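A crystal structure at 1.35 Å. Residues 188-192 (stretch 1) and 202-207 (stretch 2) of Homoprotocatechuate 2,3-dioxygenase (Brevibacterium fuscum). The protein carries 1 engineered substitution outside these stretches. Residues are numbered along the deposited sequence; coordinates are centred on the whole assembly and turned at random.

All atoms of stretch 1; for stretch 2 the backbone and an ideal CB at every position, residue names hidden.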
# COMPACT_ATOMS: atom_id res chain seq x y z
N THR A 188 18.56 -19.37 26.65
CA THR A 188 17.62 -18.37 26.13
C THR A 188 18.40 -17.17 25.61
O THR A 188 19.29 -16.66 26.30
CB THR A 188 16.60 -17.95 27.21
OG1 THR A 188 15.86 -19.09 27.64
CG2 THR A 188 15.64 -16.90 26.69
N TYR A 189 18.06 -16.73 24.40
CA TYR A 189 18.75 -15.64 23.75
C TYR A 189 17.96 -14.33 23.74
O TYR A 189 18.57 -13.27 23.60
CB TYR A 189 19.09 -16.03 22.31
CG TYR A 189 20.04 -17.18 22.25
CD1 TYR A 189 19.59 -18.50 22.27
CD2 TYR A 189 21.42 -16.97 22.22
CE1 TYR A 189 20.50 -19.55 22.22
CE2 TYR A 189 22.31 -18.02 22.17
CZ TYR A 189 21.85 -19.31 22.18
OH TYR A 189 22.75 -20.34 22.14
N ALA A 190 16.62 -14.40 23.85
CA ALA A 190 15.79 -13.22 23.72
C ALA A 190 14.39 -13.57 24.16
O ALA A 190 13.97 -14.72 24.03
CB ALA A 190 15.80 -12.71 22.30
N ALA A 191 13.67 -12.59 24.67
CA ALA A 191 12.27 -12.74 25.03
C ALA A 191 11.54 -11.42 24.80
O ALA A 191 12.14 -10.35 24.93
CB ALA A 191 12.12 -13.15 26.49
N TRP A 192 10.26 -11.53 24.46
CA TRP A 192 9.38 -10.40 24.16
C TRP A 192 8.21 -10.43 25.12
O TRP A 192 7.71 -11.48 25.41
CB TRP A 192 8.87 -10.53 22.72
CG TRP A 192 9.88 -10.22 21.65
CD1 TRP A 192 9.89 -9.10 20.89
CD2 TRP A 192 10.98 -11.03 21.19
NE1 TRP A 192 10.92 -9.15 19.99
CE2 TRP A 192 11.61 -10.32 20.17
CE3 TRP A 192 11.47 -12.29 21.53
CZ2 TRP A 192 12.72 -10.80 19.49
CZ3 TRP A 192 12.56 -12.78 20.84
CH2 TRP A 192 13.19 -12.02 19.84
N UNK A 202 8.18 -4.10 26.20
CA UNK A 202 9.62 -4.16 26.26
C UNK A 202 10.04 -5.57 25.89
O UNK A 202 9.21 -6.45 25.69
CB UNK A 202 10.14 -3.76 27.64
N UNK A 203 11.33 -5.72 25.68
CA UNK A 203 11.87 -6.98 25.19
C UNK A 203 13.30 -7.05 25.71
O UNK A 203 13.92 -6.03 25.99
CB UNK A 203 11.81 -7.08 23.66
N UNK A 204 13.79 -8.28 25.81
CA UNK A 204 15.14 -8.54 26.31
C UNK A 204 15.93 -9.24 25.22
O UNK A 204 15.48 -10.26 24.65
CB UNK A 204 15.11 -9.38 27.59
N UNK A 205 17.08 -8.69 24.92
CA UNK A 205 18.07 -9.24 24.00
C UNK A 205 19.29 -9.62 24.82
O UNK A 205 19.85 -8.80 25.55
CB UNK A 205 18.43 -8.25 22.89
N UNK A 206 19.69 -10.89 24.72
CA UNK A 206 20.86 -11.32 25.47
C UNK A 206 22.12 -10.63 25.00
O UNK A 206 22.41 -10.57 23.79
CB UNK A 206 21.03 -12.84 25.36
N UNK A 207 22.88 -10.09 25.95
CA UNK A 207 24.12 -9.43 25.61
C UNK A 207 24.67 -8.70 26.84
O UNK A 207 24.07 -8.70 27.91
CB UNK A 207 23.91 -8.46 24.45

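Stretch 2 runs antiparallel to stretch 1, at 178° between the strand directions, with the axes 4.7 Å apart at their closest. Pairing is through the backbone, and the paired side chains alternate between the two faces of the sheet.

Position 202 lies at the start of the strand. Its CA-to-CB bond points away from stretch 1, and no atom of stretch 1 lies within 5.5 Å of the ideal CB. The extended backbone, phi/psi -141/169, suits many residues, beta-branched ones among them. The deposited residue is Thr-202, whose OG1 is hydrogen-bonded elsewhere in the structure.

Position 203 pairs with Trp-192 in a non-hydrogen-bonded bridge, and the CB shares a face of the sheet with the indole. The ideal CB is 3.5 Å from Ala-191 O and 3.9 Å from Trp-192 CD1. Stretch 1 offers an aromatic surface with no charge, so a small apolar group suits the spot. A larger apolar side chain might also suit if it could turn along or past the ring. The residue is Ala-203. Its CB sits over one face of the Trp-192 ring, 4.3 Å from the centroid of the five-membered ring and 23° off the normal. This is a CH-pi contact, with Ala-203 CB 4.0 Å from Trp-192 CD1.

Position 204 forms the hydrogen-bonded pair with Ala-191. Both residues use their N-H and their C=O: 204 N donates to Ala-191 O at 2.8 Å, nearly straight at 174°, and Ala-191 N donates to 204 O at 3.0 Å. The same 204 O is 3.1 Å from Ala-190 CA, a CA-H...O contact. These bonds would serve any residue with a free backbone N-H. The CB leaves on the face carrying the Ala-191 methyl, which is small and leaves room on the stretch 1 side. Leucine, isoleucine, valine, methionine or an aromatic residue could suit. Leu-204 is deposited, with chi1 m and chi2 t. Its closest side-chain approach to stretch 1 is Leu-204 CB to Ala-191 O, 4.1 Å.

Position 205 pairs with Ala-190 without hydrogen bonds between them. The ideal CB is 5.2 Å from Ala-190 CB, on the same face as that methyl. The neighbour is small and uncharged, and phi/psi of -113/124 fits beta-branched residues well. Valine, isoleucine, threonine or serine would all be reasonable. The residue is Thr-205, chi1 m. Its OG1 finds a hydrogen bond elsewhere in the structure.

Position 206 turns its CA-to-CB direction toward stretch 1. The ideal CB would be 3.1 Å from Tyr-189 O, which is tight for a carbon. Phi/psi of -65/131 is open to any residue, so the crowding, not the backbone angles, favours glycine. Gly-206 is deposited. Without a CB it avoids that close contact, and Gly-206 N donates to Tyr-189 O at 2.9 Å and 155°.

Position 207 lies beyond the strand and touches nothing in stretch 1. Its phi/psi of 170/179 is a fully extended form that glycine takes most readily. Gly-207 is deposited.

Stretch 2 (202-207) TALTGG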
# COMPACT_ATOMS: atom_id res chain seq x y z
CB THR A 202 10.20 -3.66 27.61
OG1 THR A 202 11.59 -3.36 27.40
CG2 THR A 202 10.00 -4.67 28.73
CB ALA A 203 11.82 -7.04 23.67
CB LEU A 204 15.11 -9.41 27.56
CG LEU A 204 14.32 -8.90 28.76
CD1 LEU A 204 14.38 -9.93 29.88
CD2 LEU A 204 14.82 -7.53 29.20
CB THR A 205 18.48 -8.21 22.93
OG1 THR A 205 17.30 -7.83 22.17
CG2 THR A 205 19.51 -8.78 21.99
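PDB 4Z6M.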